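Local coordinates for macro domain-containing protein (Thermosipho africanus, PDB 7OMU), which is of unknown function but joins, in one chain, a DarT-family domain to a macro domain, with adenosine-5-diphosphoribose bound in the model, at residues E25-T30 with L107-V112; Q88-M93 with F213-N218; S183-S188 with R203-I208. The protein carries 1 engineered substitution. One frame throughout, in Å; residues are numbered along the deposited sequence.

How the interactions relate
From the N terminus, residues 25-30 are the first to find a distant partner, and interaction 1 closes a loop of 76 residues when 107-112 pairs with them. Residues 88-93 lie inside that loop but contact 213-218 beyond it, so interactions 1 and 2 cross. Interaction 3 follows interaction 1 in series and is nested inside the loop closed by interaction 2. Interactions 1 and 3 build one four-stranded sheet, since strands 107-113 and 182-187 are neighbours and share backbone bonds such as Y186 N to I109 O. Interaction 2 packs against both: P89 meets Y27, I109 CD1 meets F213 and F214, and F214 reaches V187.

Interaction 1: residues E25-T30 with L107-V112; sequences ELYYIT and LAIVAV
E25 and A111 meet at one end of an antiparallel strand pair, in which 25-30 lies on an outermost strand of a four-stranded mixed sheet and 107-112 on the strand beside it. The segment axes approach to 4.4 Å with N-to-C directions 149° apart. Three hydrogen-bonded pairs alternate with two non-hydrogen-bonded ones, with no break in register. The side chain of E25, extended beyond CG, carries OE2 to 3.7 Å from A111 CB, while OE1 is hydrogen-bonded to Y186 OH of strand 182-187. L26 exchanges two backbone bonds with V112, L26 N to V112 O at 2.7 Å and V112 N to L26 O. Y27 forms a non-hydrogen-bonded pair with A111, and its nearest side-chain neighbour on 107-112 is I109, whose CG2 lies 3.7 Å from Y27 CB and touches the ring obliquely at CD1. Y28 and V110 again share two backbone bonds. Y28 CG is anti to the backbone N (chi1 179°); the end of the side chain leads away from 107-112, and CB is its part nearest V110. The Y28 hydroxyl is hydrogen-bonded to K58 NZ. I29 and I109 lie side by side and point the same way, CG1 to CG1 at 4.1 Å, and both also touch L94 of helix 92-99. That helix therefore covers part of the face bearing these isoleucines, whereas L26, Y28 and V112 on the other face touch L85 of strand 82-86. T30 closes the pairing with A108; its N-H points at A108 O with an angle of 151°, less straight than the five other backbone bonds. T30 OG1 is hydrogen-bonded to N34 ND2, its side chain crosses that of V110, CG2 to CG2 at 4.2 Å, and L107 CD2 rests 3.7 Å from T30 O.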
loop_
_atom_site.group_PDB
_atom_site.type_symbol
_atom_site.label_atom_id
_atom_site.label_comp_id
_atom_site.label_asym_id
_atom_site.label_seq_id
_atom_site.Cartn_x
_atom_site.Cartn_y
_atom_site.Cartn_z
ATOM N N GLU A 25 2.568 17.885 -4.805
ATOM C CA GLU A 25 3.249 17.518 -6.071
ATOM C C GLU A 25 2.315 16.614 -6.882
ATOM O O GLU A 25 1.397 16.035 -6.289
ATOM C CB GLU A 25 4.530 16.744 -5.768
ATOM C CG GLU A 25 5.710 17.612 -5.373
ATOM C CD GLU A 25 6.920 16.831 -4.888
ATOM O OE1 GLU A 25 6.715 15.731 -4.317
ATOM O OE2 GLU A 25 8.062 17.316 -5.097
ATOM N N LEU A 26 2.547 16.491 -8.186
ATOM C CA LEU A 26 1.933 15.447 -9.047
ATOM C C LEU A 26 3.020 14.427 -9.407
ATOM O O LEU A 26 4.213 14.761 -9.289
ATOM C CB LEU A 26 1.320 16.106 -10.284
ATOM C CG LEU A 26 0.103 16.990 -10.020
ATOM C CD1 LEU A 26 -0.158 17.912 -11.195
ATOM C CD2 LEU A 26 -1.133 16.159 -9.737
ATOM N N TYR A 27 2.625 13.220 -9.812
ATOM C CA TYR A 27 3.504 12.025 -9.851
ATOM C C TYR A 27 3.289 11.246 -11.148
ATOM O O TYR A 27 2.132 10.935 -11.483
ATOM C CB TYR A 27 3.223 11.152 -8.629
ATOM C CG TYR A 27 3.371 11.870 -7.311
ATOM C CD1 TYR A 27 4.616 12.030 -6.720
ATOM C CD2 TYR A 27 2.273 12.413 -6.663
ATOM C CE1 TYR A 27 4.766 12.707 -5.522
ATOM C CE2 TYR A 27 2.406 13.080 -5.456
ATOM C CZ TYR A 27 3.657 13.231 -4.883
ATOM O OH TYR A 27 3.790 13.897 -3.699
ATOM N N TYR A 28 4.384 10.953 -11.856
ATOM C CA TYR A 28 4.414 10.106 -13.076
ATOM C C TYR A 28 5.253 8.863 -12.773
ATOM O O TYR A 28 6.451 9.008 -12.460
ATOM C CB TYR A 28 4.972 10.896 -14.257
ATOM C CG TYR A 28 5.072 10.123 -15.547
ATOM C CD1 TYR A 28 3.963 9.908 -16.347
ATOM C CD2 TYR A 28 6.286 9.612 -15.977
ATOM C CE1 TYR A 28 4.061 9.216 -17.549
ATOM C CE2 TYR A 28 6.398 8.907 -17.165
ATOM C CZ TYR A 28 5.284 8.708 -17.957
ATOM O OH TYR A 28 5.417 8.013 -19.126
ATOM N N ILE A 29 4.623 7.686 -12.827
ATOM C CA ILE A 29 5.285 6.359 -12.648
ATOM C C ILE A 29 5.969 5.991 -13.964
ATOM O O ILE A 29 5.314 6.138 -15.013
ATOM C CB ILE A 29 4.260 5.286 -12.238
ATOM C CG1 ILE A 29 3.551 5.648 -10.933
ATOM C CG2 ILE A 29 4.914 3.916 -12.154
ATOM C CD1 ILE A 29 2.263 4.892 -10.722
ATOM N N THR A 30 7.213 5.513 -13.909
ATOM C CA THR A 30 7.981 5.055 -15.098
ATOM C C THR A 30 9.084 4.070 -14.696
ATOM O O THR A 30 9.434 4.008 -13.503
ATOM C CB THR A 30 8.587 6.245 -15.852
ATOM O OG1 THR A 30 8.956 5.791 -17.157
ATOM C CG2 THR A 30 9.777 6.853 -15.143
ATOM N N LEU A 107 11.745 0.749 -10.837
ATOM C CA LEU A 107 10.711 1.808 -10.965
ATOM C C LEU A 107 11.201 3.121 -10.357
ATOM O O LEU A 107 12.020 3.096 -9.404
ATOM C CB LEU A 107 9.422 1.345 -10.282
ATOM C CG LEU A 107 8.652 0.247 -11.013
ATOM C CD1 LEU A 107 7.362 -0.080 -10.278
ATOM C CD2 LEU A 107 8.354 0.650 -12.449
ATOM N N ALA A 108 10.676 4.219 -10.899
ATOM C CA ALA A 108 10.895 5.605 -10.440
ATOM C C ALA A 108 9.579 6.377 -10.560
ATOM O O ALA A 108 8.895 6.234 -11.586
ATOM C CB ALA A 108 11.993 6.239 -11.250
ATOM N N ILE A 109 9.226 7.141 -9.528
ATOM C CA ILE A 109 8.075 8.088 -9.548
ATOM C C ILE A 109 8.652 9.494 -9.726
ATOM O O ILE A 109 9.430 9.934 -8.862
ATOM C CB ILE A 109 7.209 7.923 -8.285
ATOM C CG1 ILE A 109 6.571 6.531 -8.250
ATOM C CG2 ILE A 109 6.156 9.016 -8.184
ATOM C CD1 ILE A 109 6.369 5.976 -6.862
ATOM N N VAL A 110 8.338 10.130 -10.855
ATOM C CA VAL A 110 8.834 11.486 -11.216
ATOM C C VAL A 110 7.833 12.496 -10.659
ATOM O O VAL A 110 6.656 12.424 -11.046
ATOM C CB VAL A 110 9.022 11.641 -12.738
ATOM C CG1 VAL A 110 9.494 13.042 -13.112
ATOM C CG2 VAL A 110 9.973 10.586 -13.288
ATOM N N ALA A 111 8.290 13.363 -9.758
ATOM C CA ALA A 111 7.477 14.424 -9.128
ATOM C C ALA A 111 7.408 15.631 -10.069
ATOM O O ALA A 111 8.457 16.040 -10.597
ATOM C CB ALA A 111 8.060 14.796 -7.789
ATOM N N VAL A 112 6.203 16.165 -10.268
ATOM C CA VAL A 112 5.917 17.367 -11.098
ATOM C C VAL A 112 5.294 18.412 -10.168
ATOM O O VAL A 112 4.445 18.019 -9.360
ATOM C CB VAL A 112 4.991 16.996 -12.271
ATOM C CG1 VAL A 112 4.589 18.210 -13.093
ATOM C CG2 VAL A 112 5.618 15.933 -13.159
#

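Interaction 2: residues Q88-M93 with F213-N218; sequences QPRNPM and FFFLPN
The inverse gamma turn centred on R90, directly ahead of helix 92-99, presents P89 and R90 to F213 and F215 in the loop that follows strand 207-209. Side chains carry most of the contact, and no hydrogen bond crosses it. P89 CG approaches the F213 ring at its edge, near the ring plane, 3.8 Å from F213 CD2. The F213 ring also stacks on Y186, which connects this contact to the sheet containing strand 182-187. R90 meets F215 at two levels. Its CG is anti to the backbone N (chi1 -169°) and comes to 3.4 Å from F215 CE1, approaching the ring obliquely. The chain then runs extended to NE and brings the guanidinium beside the same ring: F215 CD1 stands 3.6 Å above the guanidinium plane, over its centre. The two planes are 50° apart, so they do not lie flat on one another. F215 CZ reaches the backbone of N91, 3.7 Å from N91 N, and N91 O lies at the ring edge, in plane. R90 NH1 is hydrogen-bonded to E155 O, and NE makes a weak bond to T212 O. F236 stacks on F215, while Y95 meets it edge-to-face. Within 88-93, the side-chain amides of Q88 and N91 bond back to the backbone. Q88 OE1 accepts from R90 N, and N91 ND2 donates to Q88 O at 2.6 Å, in the carbonyl plane on a lone pair and close to the amide plane of N91. On the other end of that amide, N91 OD1 takes a weak bond from M93 N, 2.9 Å away, and a further hydrogen bond from L94 N. The two bonds to OD1 are those of an asparagine N-cap, here opening helix 92-99 straight after the inverse gamma turn.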
loop_
_atom_site.group_PDB
_atom_site.type_symbol
_atom_site.label_atom_id
_atom_site.label_comp_id
_atom_site.label_asym_id
_atom_site.label_seq_id
_atom_site.Cartn_x
_atom_site.Cartn_y
_atom_site.Cartn_z
ATOM N N GLN A 88 -2.123 10.573 -6.483
ATOM C CA GLN A 88 -1.668 9.486 -5.586
ATOM C C GLN A 88 -1.015 8.397 -6.429
ATOM O O GLN A 88 -1.709 7.657 -7.119
ATOM C CB GLN A 88 -2.859 8.937 -4.799
ATOM C CG GLN A 88 -2.526 7.691 -3.993
ATOM C CD GLN A 88 -1.461 7.982 -2.968
ATOM O OE1 GLN A 88 -0.261 7.827 -3.221
ATOM N NE2 GLN A 88 -1.908 8.435 -1.806
ATOM N N PRO A 89 0.329 8.277 -6.420
ATOM C CA PRO A 89 1.014 7.216 -7.164
ATOM C C PRO A 89 0.999 5.844 -6.467
ATOM O O PRO A 89 1.135 4.848 -7.163
ATOM C CB PRO A 89 2.456 7.734 -7.263
ATOM C CG PRO A 89 2.628 8.564 -6.009
ATOM C CD PRO A 89 1.269 9.176 -5.731
ATOM N N ARG A 90 0.859 5.818 -5.135
ATOM C CA ARG A 90 0.751 4.570 -4.333
ATOM C C ARG A 90 -0.666 4.018 -4.513
ATOM O O ARG A 90 -1.475 4.148 -3.570
ATOM C CB ARG A 90 1.083 4.861 -2.868
ATOM C CG ARG A 90 1.267 3.625 -2.001
ATOM C CD ARG A 90 1.601 4.024 -0.574
ATOM N NE ARG A 90 1.687 2.894 0.343
ATOM C CZ ARG A 90 0.638 2.242 0.852
ATOM N NH1 ARG A 90 -0.599 2.591 0.526
ATOM N NH2 ARG A 90 0.830 1.231 1.686
ATOM N N ASN A 91 -0.926 3.410 -5.679
ATOM C CA ASN A 91 -2.281 3.116 -6.220
ATOM C C ASN A 91 -2.273 1.776 -6.958
ATOM O O ASN A 91 -1.213 1.206 -7.200
ATOM C CB ASN A 91 -2.736 4.272 -7.116
ATOM C CG ASN A 91 -1.907 4.408 -8.376
ATOM O OD1 ASN A 91 -1.601 3.423 -9.044
ATOM N ND2 ASN A 91 -1.547 5.633 -8.717
ATOM N N PRO A 92 -3.454 1.232 -7.348
ATOM C CA PRO A 92 -3.537 -0.038 -8.078
ATOM C C PRO A 92 -2.603 -0.246 -9.280
ATOM O O PRO A 92 -2.254 -1.381 -9.534
ATOM C CB PRO A 92 -4.980 -0.009 -8.604
ATOM C CG PRO A 92 -5.736 0.699 -7.519
ATOM C CD PRO A 92 -4.788 1.778 -7.051
ATOM N N MET A 93 -2.266 0.820 -10.008
ATOM C CA MET A 93 -1.389 0.743 -11.205
ATOM C C MET A 93 0.019 0.360 -10.747
ATOM O O MET A 93 0.554 -0.648 -11.254
ATOM C CB MET A 93 -1.333 2.068 -11.970
ATOM C CG MET A 93 -0.511 1.988 -13.250
ATOM S SD MET A 93 -1.071 0.632 -14.318
ATOM C CE MET A 93 -2.224 1.514 -15.372
ATOM N N PHE A 213 6.378 4.700 -1.029
ATOM C CA PHE A 213 5.781 4.907 -2.373
ATOM C C PHE A 213 5.598 3.561 -3.078
ATOM O O PHE A 213 4.736 3.485 -3.957
ATOM C CB PHE A 213 6.650 5.817 -3.242
ATOM C CG PHE A 213 6.489 7.292 -2.983
ATOM C CD1 PHE A 213 7.198 7.918 -1.974
ATOM C CD2 PHE A 213 5.643 8.060 -3.763
ATOM C CE1 PHE A 213 7.050 9.276 -1.741
ATOM C CE2 PHE A 213 5.500 9.420 -3.530
ATOM C CZ PHE A 213 6.211 10.029 -2.526
ATOM N N PHE A 214 6.376 2.541 -2.706
ATOM C CA PHE A 214 6.447 1.237 -3.412
ATOM C C PHE A 214 5.884 0.124 -2.519
ATOM O O PHE A 214 6.246 -1.053 -2.731
ATOM C CB PHE A 214 7.889 0.997 -3.858
ATOM C CG PHE A 214 8.471 2.139 -4.657
ATOM C CD1 PHE A 214 8.309 2.197 -6.035
ATOM C CD2 PHE A 214 9.166 3.164 -4.034
ATOM C CE1 PHE A 214 8.845 3.243 -6.771
ATOM C CE2 PHE A 214 9.700 4.212 -4.771
ATOM C CZ PHE A 214 9.531 4.256 -6.137
ATOM N N PHE A 215 5.007 0.489 -1.575
ATOM C CA PHE A 215 4.313 -0.424 -0.625
ATOM C C PHE A 215 5.330 -1.165 0.257
ATOM O O PHE A 215 5.039 -2.294 0.716
ATOM C CB PHE A 215 3.426 -1.416 -1.384
ATOM C CG PHE A 215 2.446 -0.764 -2.320
ATOM C CD1 PHE A 215 1.283 -0.184 -1.837
ATOM C CD2 PHE A 215 2.700 -0.705 -3.677
ATOM C CE1 PHE A 215 0.388 0.431 -2.697
ATOM C CE2 PHE A 215 1.806 -0.082 -4.534
ATOM C CZ PHE A 215 0.651 0.479 -4.043
ATOM N N LEU A 216 6.497 -0.555 0.493
ATOM C CA LEU A 216 7.543 -1.130 1.378
ATOM C C LEU A 216 7.421 -0.479 2.749
ATOM O O LEU A 216 6.925 0.640 2.873
ATOM C CB LEU A 216 8.931 -0.900 0.771
ATOM C CG LEU A 216 9.249 -1.696 -0.494
ATOM C CD1 LEU A 216 10.608 -1.301 -1.056
ATOM C CD2 LEU A 216 9.194 -3.191 -0.226
ATOM N N PRO A 217 7.867 -1.168 3.818
ATOM C CA PRO A 217 7.758 -0.632 5.169
ATOM C C PRO A 217 8.593 0.643 5.345
ATOM O O PRO A 217 9.569 0.839 4.630
ATOM C CB PRO A 217 8.277 -1.770 6.056
ATOM C CG PRO A 217 9.178 -2.561 5.148
ATOM C CD PRO A 217 8.513 -2.487 3.791
ATOM N N ASN A 218 8.162 1.470 6.294
ATOM C CA ASN A 218 8.786 2.766 6.660
ATOM C C ASN A 218 10.066 2.493 7.456
ATOM O O ASN A 218 10.976 3.341 7.435
ATOM C CB ASN A 218 7.794 3.620 7.443
ATOM C CG ASN A 218 8.389 4.931 7.889
ATOM O OD1 ASN A 218 8.931 5.015 8.990
ATOM N ND2 ASN A 218 8.299 5.947 7.044
#

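Interaction 3: residues S183-S188 with R203-I208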
loop_
_atom_site.group_PDB
_atom_site.type_symbol
_atom_site.label_atom_id
_atom_site.label_comp_id
_atom_site.label_asym_id
_atom_site.label_seq_id
_atom_site.Cartn_x
_atom_site.Cartn_y
_atom_site.Cartn_z
ATOM N N SER A 183 10.104 18.366 -9.998
ATOM C CA SER A 183 10.557 18.693 -8.619
ATOM C C SER A 183 11.715 17.784 -8.224
ATOM O O SER A 183 12.740 18.292 -7.746
ATOM C CB SER A 183 9.452 18.520 -7.608
ATOM O OG SER A 183 8.323 19.318 -7.915
ATOM N N ALA A 184 11.508 16.478 -8.360
ATOM C CA ALA A 184 12.384 15.424 -7.812
ATOM C C ALA A 184 12.011 14.083 -8.436
ATOM O O ALA A 184 11.019 14.026 -9.179
ATOM C CB ALA A 184 12.244 15.382 -6.313
ATOM N N ILE A 185 12.791 13.048 -8.141
ATOM C CA ILE A 185 12.496 11.646 -8.551
ATOM C C ILE A 185 12.545 10.778 -7.293
ATOM O O ILE A 185 13.585 10.796 -6.603
ATOM C CB ILE A 185 13.473 11.179 -9.647
ATOM C CG1 ILE A 185 13.319 12.012 -10.921
ATOM C CG2 ILE A 185 13.307 9.693 -9.925
ATOM C CD1 ILE A 185 14.628 12.513 -11.456
ATOM N N TYR A 186 11.439 10.095 -6.999
ATOM C CA TYR A 186 11.298 9.178 -5.845
ATOM C C TYR A 186 11.704 7.777 -6.301
ATOM O O TYR A 186 11.447 7.409 -7.460
ATOM C CB TYR A 186 9.883 9.255 -5.267
ATOM C CG TYR A 186 9.576 10.567 -4.595
ATOM C CD1 TYR A 186 10.004 10.831 -3.303
ATOM C CD2 TYR A 186 8.882 11.564 -5.261
ATOM C CE1 TYR A 186 9.739 12.043 -2.685
ATOM C CE2 TYR A 186 8.610 12.780 -4.656
ATOM C CZ TYR A 186 9.035 13.018 -3.362
ATOM O OH TYR A 186 8.767 14.212 -2.769
ATOM N N VAL A 187 12.335 7.037 -5.390
ATOM C CA VAL A 187 13.102 5.793 -5.681
ATOM C C VAL A 187 13.029 4.889 -4.447
ATOM O O VAL A 187 12.892 5.424 -3.341
ATOM C CB VAL A 187 14.546 6.170 -6.061
ATOM C CG1 VAL A 187 15.490 4.990 -5.968
ATOM C CG2 VAL A 187 14.614 6.779 -7.452
ATOM N N SER A 188 13.109 3.570 -4.638
ATOM C CA SER A 188 12.789 2.539 -3.615
ATOM C C SER A 188 13.826 2.487 -2.483
ATOM O O SER A 188 13.391 2.268 -1.332
ATOM C CB SER A 188 12.620 1.191 -4.258
ATOM O OG SER A 188 13.758 0.850 -5.038
ATOM N N ARG A 203 22.731 17.777 -9.725
ATOM C CA ARG A 203 22.509 18.029 -8.273
ATOM C C ARG A 203 21.182 18.767 -8.070
ATOM O O ARG A 203 20.521 18.514 -7.051
ATOM C CB ARG A 203 23.647 18.869 -7.681
ATOM C CG ARG A 203 24.960 18.123 -7.495
ATOM C CD ARG A 203 26.054 19.052 -6.993
ATOM N NE ARG A 203 26.413 20.058 -7.988
ATOM C CZ ARG A 203 27.317 21.025 -7.816
ATOM N NH1 ARG A 203 27.567 21.877 -8.797
ATOM N NH2 ARG A 203 27.965 21.146 -6.669
ATOM N N ASN A 204 20.821 19.637 -9.017
ATOM C CA ASN A 204 19.672 20.576 -8.929
ATOM C C ASN A 204 18.327 19.830 -8.874
ATOM O O ASN A 204 17.332 20.470 -8.476
ATOM C CB ASN A 204 19.686 21.571 -10.092
ATOM C CG ASN A 204 18.862 22.810 -9.809
ATOM O OD1 ASN A 204 18.697 23.202 -8.654
ATOM N ND2 ASN A 204 18.338 23.431 -10.852
ATOM N N ILE A 205 18.279 18.554 -9.278
ATOM C CA ILE A 205 17.048 17.705 -9.223
ATOM C C ILE A 205 17.249 16.607 -8.180
ATOM O O ILE A 205 17.955 15.634 -8.437
ATOM C CB ILE A 205 16.702 17.150 -10.620
ATOM C CG1 ILE A 205 16.216 18.285 -11.528
ATOM C CG2 ILE A 205 15.688 16.014 -10.539
ATOM C CD1 ILE A 205 15.517 17.846 -12.793
ATOM N N PRO A 206 16.622 16.728 -6.984
ATOM C CA PRO A 206 16.803 15.759 -5.906
ATOM C C PRO A 206 16.345 14.346 -6.287
ATOM O O PRO A 206 15.293 14.208 -6.888
ATOM C CB PRO A 206 15.903 16.261 -4.766
ATOM C CG PRO A 206 15.600 17.703 -5.102
ATOM C CD PRO A 206 15.691 17.799 -6.609
ATOM N N VAL A 207 17.147 13.341 -5.932
ATOM C CA VAL A 207 16.737 11.907 -5.940
ATOM C C VAL A 207 16.499 11.483 -4.487
ATOM O O VAL A 207 17.476 11.391 -3.723
ATOM C CB VAL A 207 17.775 11.011 -6.638
ATOM C CG1 VAL A 207 17.331 9.557 -6.657
ATOM C CG2 VAL A 207 18.071 11.496 -8.049
ATOM N N ILE A 208 15.236 11.257 -4.135
ATOM C CA ILE A 208 14.773 10.945 -2.753
ATOM C C ILE A 208 14.448 9.460 -2.678
ATOM O O ILE A 208 13.626 8.962 -3.442
ATOM C CB ILE A 208 13.547 11.808 -2.396
ATOM C CG1 ILE A 208 13.848 13.301 -2.561
ATOM C CG2 ILE A 208 13.045 11.475 -0.998
ATOM C CD1 ILE A 208 12.617 14.159 -2.717
#
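I208 has the most surface covered in this contact and lies alongside Y186, the two side chains pointing the same way. Its CD1 is 3.6 Å from Y186 CE1 and meets the ring obliquely, while its CB and CG2 lie near CD1 and CE1 of that ring. I208 CG1 is anti to the carbonyl carbon (chi1 -56°), and chi2 of 159° extends the branch to CD1, which also lies 3.8 Å from A184 CB. The I208 backbone works in both directions: its N donates to I185 O at 3.0 Å, and its O accepts a weak bond from V187 N. I185 is next in buried surface. Its N donates to P206 O, also at 3.0 Å, with an N-H...O angle of 159°. These bonds pair strands 182-187 and 207-209 in parallel, the two strands of a beta-alpha-beta unit linked by helix 190-200. I185 pairs with V207, and both side chains face that helix, I185 touching L196 and V207 touching A193. The I185 side chain crosses that of I205, CD1 to CG2 at 3.8 Å, ahead of the paired residues. V207 CA makes a CA-H...O contact with I185 O, and V207 CG1 meets V187 CG2 at 4.0 Å.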